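Local coordinates for aminoglycoside acetyltransferase meta-AAC0020 (Uncultured bacterium, PDB 5F48), which transfers an acetyl group from acetyl-coenzyme A to aminoglycoside antibiotics, as an N-acetyltransferase of the GNAT family, at the interface of chains A and B. Sequence-based numbering; all coordinates share one arbitrary frame. Chains: chain A/B, aminoglycoside acetyltransferase meta-AAC0020.

Contact 1: the interface of chains A and B. Residues chain A 142-145; chain B 152-155.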
loop_
_atom_site.group_PDB
_atom_site.type_symbol
_atom_site.label_atom_id
_atom_site.label_comp_id
_atom_site.label_asym_id
_atom_site.label_seq_id
_atom_site.Cartn_x
_atom_site.Cartn_y
_atom_site.Cartn_z
ATOM N N LYS A 142 20.105 0.580 6.645
ATOM C CA LYS A 142 20.496 1.586 5.660
ATOM C C LYS A 142 19.351 2.019 4.740
ATOM O O LYS A 142 19.494 2.000 3.526
ATOM C CB LYS A 142 21.675 1.069 4.824
ATOM C CG LYS A 142 22.950 0.807 5.653
ATOM C CD LYS A 142 24.157 0.495 4.756
ATOM C CE LYS A 142 25.473 0.499 5.534
ATOM N NZ LYS A 142 25.618 -0.653 6.482
ATOM N N PRO A 143 18.208 2.415 5.318
ATOM C CA PRO A 143 17.169 2.934 4.421
ATOM C C PRO A 143 17.646 4.211 3.749
ATOM O O PRO A 143 18.484 4.921 4.303
ATOM C CB PRO A 143 15.996 3.209 5.363
ATOM C CG PRO A 143 16.678 3.534 6.671
ATOM C CD PRO A 143 17.852 2.599 6.736
ATOM N N THR A 144 17.116 4.505 2.573
ATOM C CA THR A 144 17.506 5.709 1.860
ATOM C C THR A 144 17.083 6.943 2.642
ATOM O O THR A 144 17.795 7.941 2.667
ATOM C CB THR A 144 16.898 5.732 0.454
ATOM O OG1 THR A 144 17.307 4.548 -0.240
ATOM C CG2 THR A 144 17.365 6.962 -0.325
ATOM N N ALA A 145 15.938 6.857 3.307
ATOM C CA ALA A 145 15.401 7.998 4.054
ATOM C C ALA A 145 14.272 7.555 4.958
ATOM O O ALA A 145 13.733 6.456 4.799
ATOM C CB ALA A 145 14.913 9.076 3.106
ATOM N N PHE B 152 9.778 4.424 6.003
ATOM C CA PHE B 152 11.131 4.212 5.492
ATOM C C PHE B 152 11.112 3.796 4.033
ATOM O O PHE B 152 10.263 3.000 3.634
ATOM C CB PHE B 152 11.866 3.124 6.298
ATOM C CG PHE B 152 11.981 3.414 7.752
ATOM C CD1 PHE B 152 13.049 4.130 8.240
ATOM C CD2 PHE B 152 11.044 2.924 8.648
ATOM C CE1 PHE B 152 13.174 4.386 9.590
ATOM C CE2 PHE B 152 11.167 3.182 10.009
ATOM C CZ PHE B 152 12.237 3.906 10.473
ATOM N N TYR B 153 12.045 4.297 3.229
ATOM C CA TYR B 153 12.180 3.724 1.895
ATOM C C TYR B 153 13.614 3.439 1.447
ATOM O O TYR B 153 14.604 4.013 1.940
ATOM C CB TYR B 153 11.467 4.595 0.848
ATOM C CG TYR B 153 12.020 5.974 0.561
ATOM C CD1 TYR B 153 13.013 6.167 -0.389
ATOM C CD2 TYR B 153 11.499 7.089 1.191
ATOM C CE1 TYR B 153 13.495 7.432 -0.681
ATOM C CE2 TYR B 153 11.980 8.375 0.905
ATOM C CZ TYR B 153 12.984 8.529 -0.021
ATOM O OH TYR B 153 13.462 9.784 -0.312
ATOM N N TYR B 154 13.683 2.498 0.512
ATOM C CA TYR B 154 14.922 2.039 -0.075
ATOM C C TYR B 154 14.898 2.336 -1.575
ATOM O O TYR B 154 14.205 1.661 -2.329
ATOM C CB TYR B 154 15.100 0.538 0.172
ATOM C CG TYR B 154 14.895 0.076 1.608
ATOM C CD1 TYR B 154 13.628 -0.261 2.090
ATOM C CD2 TYR B 154 15.971 -0.036 2.480
ATOM C CE1 TYR B 154 13.444 -0.682 3.408
ATOM C CE2 TYR B 154 15.795 -0.451 3.794
ATOM C CZ TYR B 154 14.544 -0.780 4.254
ATOM O OH TYR B 154 14.404 -1.181 5.564
ATOM N N THR B 155 15.647 3.341 -2.017
ATOM C CA THR B 155 15.725 3.608 -3.449
ATOM C C THR B 155 16.607 2.560 -4.101
ATOM O O THR B 155 17.774 2.399 -3.736
ATOM C CB THR B 155 16.258 5.023 -3.743
ATOM O OG1 THR B 155 15.422 5.981 -3.084
ATOM C CG2 THR B 155 16.246 5.307 -5.242
#
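A:Thr144 and B:Tyr153 carry this join, where the start of strand 145-155 of chain A meets the end of the same strand in chain B. The two strands run antiparallel, with A:Ala145 bridged to B:Tyr153. The strand is exchanged between two copies of a GNAT acetyltransferase, which suggests a dimer, though the structure alone does not prove one in solution. The backbone N of A:Thr144 gives a hydrogen bond to the carbonyl O of B:Tyr153 at 2.6 Å, lying in the carbonyl plane. In return B:Tyr153 N bonds to A:Ala145 O at 3.2 Å. The side chain of A:Thr144 extends the pairing by one residue. Its hydroxyl OG1 stands beside its own backbone N (chi1 -57°) and accepts the N-H of B:Thr155 at 2.7 Å, nearly straight at 165°. That same torsion sends the methyl CG2 the other way, to CE1 of the B:Tyr153 ring at 3.9 Å. A valine in place of A:Thr144 would probably leave the N-H of B:Thr155 without its acceptor and weaken the hold on the strand end. CB of A:Ala145 sits over a face of the B:Tyr153 ring, toward its hydroxyl end, 3.7 Å from CZ. On the other side of the strand, A:Pro143 rests against two aromatic rings. Its CG reaches CD1 of B:Phe152, and its CA lies 3.7 Å from CE2 of B:Tyr154.

Contact 2: the interface of chains A and B. Residues chain A 77-79; chain B 75, 77, 88.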
loop_
_atom_site.group_PDB
_atom_site.type_symbol
_atom_site.label_atom_id
_atom_site.label_comp_id
_atom_site.label_asym_id
_atom_site.label_seq_id
_atom_site.Cartn_x
_atom_site.Cartn_y
_atom_site.Cartn_z
ATOM N N LEU A 77 3.025 -2.376 -6.117
ATOM C CA LEU A 77 2.139 -1.278 -6.536
ATOM C C LEU A 77 2.615 -0.738 -7.885
ATOM O O LEU A 77 3.641 -0.052 -7.948
ATOM C CB LEU A 77 2.113 -0.151 -5.501
ATOM C CG LEU A 77 1.644 -0.530 -4.099
ATOM C CD1 LEU A 77 1.721 0.671 -3.139
ATOM C CD2 LEU A 77 0.226 -1.106 -4.167
ATOM N N GLU A 78 1.901 -1.067 -8.956
ATOM C CA GLU A 78 2.254 -0.536 -10.266
ATOM C C GLU A 78 2.027 0.968 -10.253
ATOM O O GLU A 78 1.021 1.434 -9.733
ATOM C CB GLU A 78 1.436 -1.195 -11.378
ATOM C CG GLU A 78 1.819 -2.628 -11.679
ATOM C CD GLU A 78 3.176 -2.753 -12.347
ATOM O OE1 GLU A 78 3.606 -1.796 -13.027
ATOM O OE2 GLU A 78 3.816 -3.812 -12.176
ATOM N N GLN A 79 2.962 1.712 -10.823
ATOM C CA GLN A 79 2.907 3.164 -10.805
ATOM C C GLN A 79 2.337 3.764 -12.077
ATOM O O GLN A 79 2.438 3.178 -13.155
ATOM C CB GLN A 79 4.297 3.739 -10.580
ATOM C CG GLN A 79 4.867 3.497 -9.194
ATOM C CD GLN A 79 6.102 4.352 -8.953
ATOM O OE1 GLN A 79 5.993 5.515 -8.560
ATOM N NE2 GLN A 79 7.272 3.800 -9.237
ATOM N N TYR B 75 -5.362 1.502 -4.218
ATOM C CA TYR B 75 -4.946 0.115 -4.473
ATOM C C TYR B 75 -5.649 -0.846 -3.533
ATOM O O TYR B 75 -5.804 -0.551 -2.351
ATOM C CB TYR B 75 -3.444 -0.058 -4.283
ATOM C CG TYR B 75 -2.603 0.705 -5.251
ATOM C CD1 TYR B 75 -2.255 2.031 -5.000
ATOM C CD2 TYR B 75 -2.142 0.113 -6.406
ATOM C CE1 TYR B 75 -1.454 2.723 -5.868
ATOM C CE2 TYR B 75 -1.371 0.805 -7.292
ATOM C CZ TYR B 75 -1.023 2.114 -7.012
ATOM O OH TYR B 75 -0.245 2.805 -7.884
ATOM N N LEU B 77 -5.646 -4.158 -1.332
ATOM C CA LEU B 77 -4.708 -5.036 -0.675
ATOM C C LEU B 77 -5.471 -6.197 -0.045
ATOM O O LEU B 77 -6.048 -6.046 1.020
ATOM C CB LEU B 77 -3.900 -4.289 0.389
ATOM C CG LEU B 77 -3.098 -3.030 0.034
ATOM C CD1 LEU B 77 -2.457 -2.407 1.301
ATOM C CD2 LEU B 77 -2.033 -3.318 -0.982
ATOM N N TYR B 88 -6.109 1.178 -0.136
ATOM C CA TYR B 88 -5.049 2.135 0.149
ATOM C C TYR B 88 -5.200 3.292 -0.826
ATOM O O TYR B 88 -4.915 3.127 -1.998
ATOM C CB TYR B 88 -3.683 1.453 -0.019
ATOM C CG TYR B 88 -2.445 2.312 0.173
ATOM C CD1 TYR B 88 -2.471 3.513 0.897
ATOM C CD2 TYR B 88 -1.242 1.904 -0.361
ATOM C CE1 TYR B 88 -1.312 4.271 1.064
ATOM C CE2 TYR B 88 -0.106 2.639 -0.202
ATOM C CZ TYR B 88 -0.130 3.819 0.497
ATOM O OH TYR B 88 1.071 4.498 0.618
#
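A:Leu77 packs on the ring of B:Tyr75 where strand 67-77 of one GNAT-fold subunit meets the same strand of the other. The dense part is this pair. The methyl CD2 of A:Leu77 sits over one face of the phenol ring, offset toward the rim, in a CH-pi contact 3.8 Å from the ring centroid. It comes nearest to the CG and CD2 side of the ring, with CD2 of B:Tyr75 at 3.5 Å. The CB of A:Leu77 lies farther along the ring, 4.0 Å from CE2, so the leucine spans much of its length. Its CG stands anti to the carbonyl carbon (chi1 -59°). The chain then runs straight on to CD1, and the branch CD2 turns onto the ring. At the far end of the ring, the phenol OH of B:Tyr75 donates a hydrogen bond to the carbonyl O of A:Glu78 at 2.6 Å. This oxygen lies at the ring edge, in its plane, while the OH is tilted 25° from the carbonyl plane. A phenylalanine in place of B:Tyr75 would probably keep the leucine contact but leave the carbonyl of A:Glu78 without this donor. The packing is looser toward B:Tyr88 and B:Leu77. The other methyl of A:Leu77, CD1, meets CE2 of B:Tyr88 at 4.0 Å, the two side chains crossing at about a right angle. B:Leu77 is more distant, its CD2 lying 4.5 Å from CD2 of A:Leu77.

Contact 3: the interface of chains A and B. Residues chain A 115-116, 120-123; chain B 154-156.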
loop_
_atom_site.group_PDB
_atom_site.type_symbol
_atom_site.label_atom_id
_atom_site.label_comp_id
_atom_site.label_asym_id
_atom_site.label_seq_id
_atom_site.Cartn_x
_atom_site.Cartn_y
_atom_site.Cartn_z
ATOM N N TYR A 115 13.382 -7.274 -5.646
ATOM C CA TYR A 115 12.753 -6.177 -6.359
ATOM C C TYR A 115 13.770 -5.354 -7.167
ATOM O O TYR A 115 13.422 -4.765 -8.187
ATOM C CB TYR A 115 11.981 -5.304 -5.374
ATOM C CG TYR A 115 10.717 -5.992 -4.864
ATOM C CD1 TYR A 115 9.700 -6.344 -5.748
ATOM C CD2 TYR A 115 10.545 -6.292 -3.513
ATOM C CE1 TYR A 115 8.537 -6.970 -5.309
ATOM C CE2 TYR A 115 9.378 -6.924 -3.059
ATOM C CZ TYR A 115 8.380 -7.253 -3.968
ATOM O OH TYR A 115 7.207 -7.855 -3.567
ATOM N N THR A 116 15.025 -5.351 -6.744
ATOM C CA THR A 116 16.086 -4.750 -7.553
ATOM C C THR A 116 16.244 -5.489 -8.884
ATOM O O THR A 116 16.317 -4.864 -9.948
ATOM C CB THR A 116 17.450 -4.745 -6.810
ATOM O OG1 THR A 116 17.373 -3.895 -5.655
ATOM C CG2 THR A 116 18.577 -4.251 -7.722
ATOM N N PHE A 120 12.404 -2.699 -9.929
ATOM C CA PHE A 120 11.492 -1.804 -9.224
ATOM C C PHE A 120 12.169 -0.469 -8.904
ATOM O O PHE A 120 13.389 -0.388 -8.840
ATOM C CB PHE A 120 10.988 -2.455 -7.938
ATOM C CG PHE A 120 9.832 -3.377 -8.134
ATOM C CD1 PHE A 120 9.825 -4.294 -9.170
ATOM C CD2 PHE A 120 8.759 -3.352 -7.260
ATOM C CE1 PHE A 120 8.753 -5.161 -9.334
ATOM C CE2 PHE A 120 7.672 -4.223 -7.420
ATOM C CZ PHE A 120 7.675 -5.117 -8.449
ATOM N N GLU A 121 11.381 0.571 -8.685
ATOM C CA GLU A 121 11.948 1.878 -8.361
ATOM C C GLU A 121 12.390 1.916 -6.906
ATOM O O GLU A 121 13.507 2.324 -6.601
ATOM C CB GLU A 121 10.944 3.009 -8.625
ATOM C CG GLU A 121 11.446 4.354 -8.148
ATOM C CD GLU A 121 10.428 5.477 -8.321
ATOM O OE1 GLU A 121 10.376 6.366 -7.437
ATOM O OE2 GLU A 121 9.698 5.485 -9.339
ATOM N N GLU A 122 11.505 1.492 -6.010
ATOM C CA GLU A 122 11.819 1.523 -4.590
ATOM C C GLU A 122 10.955 0.567 -3.786
ATOM O O GLU A 122 9.919 0.063 -4.244
ATOM C CB GLU A 122 11.682 2.951 -4.022
ATOM C CG GLU A 122 10.291 3.315 -3.548
ATOM C CD GLU A 122 10.216 4.635 -2.776
ATOM O OE1 GLU A 122 11.073 5.521 -2.966
ATOM O OE2 GLU A 122 9.291 4.777 -1.956
ATOM N N VAL A 123 11.418 0.299 -2.575
ATOM C CA VAL A 123 10.670 -0.504 -1.621
ATOM C C VAL A 123 10.446 0.376 -0.413
ATOM O O VAL A 123 11.348 1.107 -0.024
ATOM C CB VAL A 123 11.423 -1.771 -1.225
ATOM C CG1 VAL A 123 10.609 -2.588 -0.227
ATOM C CG2 VAL A 123 11.767 -2.605 -2.475
ATOM N N TYR B 154 13.683 2.498 0.512
ATOM C CA TYR B 154 14.922 2.039 -0.075
ATOM C C TYR B 154 14.898 2.336 -1.575
ATOM O O TYR B 154 14.205 1.661 -2.329
ATOM C CB TYR B 154 15.100 0.538 0.172
ATOM C CG TYR B 154 14.895 0.076 1.608
ATOM C CD1 TYR B 154 13.628 -0.261 2.090
ATOM C CD2 TYR B 154 15.971 -0.036 2.480
ATOM C CE1 TYR B 154 13.444 -0.682 3.408
ATOM C CE2 TYR B 154 15.795 -0.451 3.794
ATOM C CZ TYR B 154 14.544 -0.780 4.254
ATOM O OH TYR B 154 14.404 -1.181 5.564
ATOM N N THR B 155 15.647 3.341 -2.017
ATOM C CA THR B 155 15.725 3.608 -3.449
ATOM C C THR B 155 16.607 2.560 -4.101
ATOM O O THR B 155 17.774 2.399 -3.736
ATOM C CB THR B 155 16.258 5.023 -3.743
ATOM O OG1 THR B 155 15.422 5.981 -3.084
ATOM C CG2 THR B 155 16.246 5.307 -5.242
ATOM N N LEU B 156 16.050 1.821 -5.057
ATOM C CA LEU B 156 16.779 0.681 -5.609
ATOM C C LEU B 156 17.720 1.132 -6.706
ATOM O O LEU B 156 17.489 2.156 -7.339
ATOM C CB LEU B 156 15.817 -0.381 -6.140
ATOM C CG LEU B 156 14.860 -0.978 -5.105
ATOM C CD1 LEU B 156 14.050 -2.104 -5.709
ATOM C CD2 LEU B 156 15.632 -1.480 -3.876
HETATM O O HOH W 1 15.416 3.628 -8.051
#
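An antiparallel beta pairing joins strand 122-128 of chain A to the end of strand 145-155 of chain B, so the C-terminal strand of one GNAT subunit adds to the sheet of the other. A:Val123 pairs with B:Tyr154 through two backbone hydrogen bonds. B:Tyr154 N donates to A:Val123 O at 2.8 Å, and A:Val123 N donates to B:Tyr154 O at 3.1 Å. Past the strand end, B:Leu156 N donates to A:Glu121 O at 3.0 Å. That oxygen also meets water 1 at 2.7 Å, and the water reaches on to the carbonyl O of B:Leu156. A:Glu121 O is thus held by both an amide and a water. The side chain of B:Leu156 enters between the end of helix 103-117 and the start of strand 122-128. Its CG stands beside its own backbone N (chi1 -60°), and CD1 continues the extended chain toward the helix. There CD1 touches CB of A:Tyr115 and CA of A:Thr116, with CB of A:Phe120 at 3.8 Å. The methyl CG2 of A:Val123 borders the same CD1 at 4.0 Å, approaching from the strand. The second methyl, CD2, faces the hydroxyl OG1 of A:Thr116 at 3.5 Å. Behind this group, CD1 of the A:Tyr115 ring lies over the centre of the A:Phe120 ring, 3.3 Å above its plane.

Contact 4: the interface of chains A and B. Residues chain A 78-79, 82-83; chain B 43-44, 47.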
loop_
_atom_site.group_PDB
_atom_site.type_symbol
_atom_site.label_atom_id
_atom_site.label_comp_id
_atom_site.label_asym_id
_atom_site.label_seq_id
_atom_site.Cartn_x
_atom_site.Cartn_y
_atom_site.Cartn_z
ATOM N N GLU A 78 1.901 -1.067 -8.956
ATOM C CA GLU A 78 2.254 -0.536 -10.266
ATOM C C GLU A 78 2.027 0.968 -10.253
ATOM O O GLU A 78 1.021 1.434 -9.733
ATOM C CB GLU A 78 1.436 -1.195 -11.378
ATOM C CG GLU A 78 1.819 -2.628 -11.679
ATOM C CD GLU A 78 3.176 -2.753 -12.347
ATOM O OE1 GLU A 78 3.606 -1.796 -13.027
ATOM O OE2 GLU A 78 3.816 -3.812 -12.176
ATOM N N GLN A 79 2.962 1.712 -10.823
ATOM C CA GLN A 79 2.907 3.164 -10.805
ATOM C C GLN A 79 2.337 3.764 -12.077
ATOM O O GLN A 79 2.438 3.178 -13.155
ATOM C CB GLN A 79 4.297 3.739 -10.580
ATOM C CG GLN A 79 4.867 3.497 -9.194
ATOM C CD GLN A 79 6.102 4.352 -8.953
ATOM O OE1 GLN A 79 5.993 5.515 -8.560
ATOM N NE2 GLN A 79 7.272 3.800 -9.237
ATOM N N SER A 82 5.657 6.266 -13.120
ATOM C CA SER A 82 6.803 5.582 -13.704
ATOM C C SER A 82 6.419 4.181 -14.167
ATOM O O SER A 82 5.481 3.575 -13.638
ATOM C CB SER A 82 7.958 5.511 -12.690
ATOM O OG SER A 82 8.987 4.644 -13.151
ATOM N N GLU A 83 7.146 3.664 -15.152
ATOM C CA GLU A 83 6.978 2.277 -15.577
ATOM C C GLU A 83 7.509 1.295 -14.538
ATOM O O GLU A 83 7.121 0.131 -14.528
ATOM C CB GLU A 83 7.682 2.029 -16.912
ATOM C CG GLU A 83 6.852 2.387 -18.112
ATOM C CD GLU A 83 6.706 1.247 -19.113
ATOM O OE1 GLU A 83 6.720 0.066 -18.702
ATOM O OE2 GLU A 83 6.604 1.541 -20.326
ATOM N N PRO B 43 4.395 7.962 -18.361
ATOM C CA PRO B 43 4.669 6.643 -18.957
ATOM C C PRO B 43 3.858 6.447 -20.233
ATOM O O PRO B 43 2.899 7.192 -20.443
ATOM C CB PRO B 43 4.229 5.649 -17.867
ATOM C CG PRO B 43 4.274 6.425 -16.587
ATOM C CD PRO B 43 3.922 7.857 -16.967
ATOM N N ASP B 44 4.215 5.473 -21.066
ATOM C CA ASP B 44 3.510 5.322 -22.332
ATOM C C ASP B 44 2.095 4.851 -22.060
ATOM O O ASP B 44 1.786 4.374 -20.966
ATOM C CB ASP B 44 4.249 4.378 -23.294
ATOM C CG ASP B 44 4.580 3.037 -22.682
ATOM O OD1 ASP B 44 3.751 2.494 -21.921
ATOM O OD2 ASP B 44 5.683 2.518 -22.966
ATOM N N HIS B 47 1.402 1.232 -20.862
ATOM C CA HIS B 47 1.568 0.990 -19.435
ATOM C C HIS B 47 0.374 1.468 -18.629
ATOM O O HIS B 47 -0.158 0.726 -17.796
ATOM C CB HIS B 47 2.824 1.667 -18.911
ATOM C CG HIS B 47 3.007 1.510 -17.435
ATOM N ND1 HIS B 47 3.636 0.415 -16.877
ATOM C CD2 HIS B 47 2.636 2.298 -16.402
ATOM C CE1 HIS B 47 3.645 0.541 -15.564
ATOM N NE2 HIS B 47 3.048 1.678 -15.246
HETATM O O HOH W 2 4.357 -1.941 -18.550
#
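B:His47 and A:Gln79 share a direct hydrogen bond in this contact, in which helix 45-52 of chain B meets the loop after strand 67-77 of chain A. Both subunits are GNAT acetyltransferases. The imidazole NE2 of B:His47 donates to the backbone O of A:Gln79 at 2.6 Å. The oxygen lies 2° out of the ring plane, and the N-H meets it almost head-on, with a C=O...N angle of 169°. The CG of B:His47 is anti to its backbone N (chi1 177°), which carries the ring out from the helix to the loop. A water bridge uses the other ring nitrogen. Water 2 lies at the ring edge, 3.0 Å from ND1 of B:His47, and also meets the carboxylate OE1 of A:Glu83 at 3.1 Å. With both nitrogens engaged, the ring is likely to be held against flipping. Packing adds to this: CA of A:Glu83 sits over one face of the ring, 4.0 Å from its centroid. In a separate apolar contact, CG of B:Pro43 lies 3.9 Å from CA of A:Ser82. Among the acidic groups, OE1 of A:Glu78 comes to 3.4 Å from CE1 of B:His47, and this nearby carboxylate may favour a charged ring. OE2 of A:Glu83 faces OD2 of B:Asp44 at 3.0 Å, a clash unless one oxygen carries a proton. The other oxygen of that aspartate, OD1, accepts the backbone N-H of B:His47 at 2.9 Å, near the start of the helix.

Contacts 1 and 3 are neighbours, their C-alpha centres about 9 Å apart, and they share B:Tyr154 and B:Thr155. The end of strand 145-155 of chain B is therefore held on both sides by chain A. Contacts 2 and 4 lie about 12 Å apart and share A:Glu78 and A:Gln79, where strand 67-77 passes into its loop. Contact 2 is about 15 Å from contact 3, and contacts 1 and 4 are the most distant pair at about 22 Å. Two-fold symmetry repeats each with the chains exchanged. The swapped strands probably form the core of the dimer, with contact 4 bracing its flank.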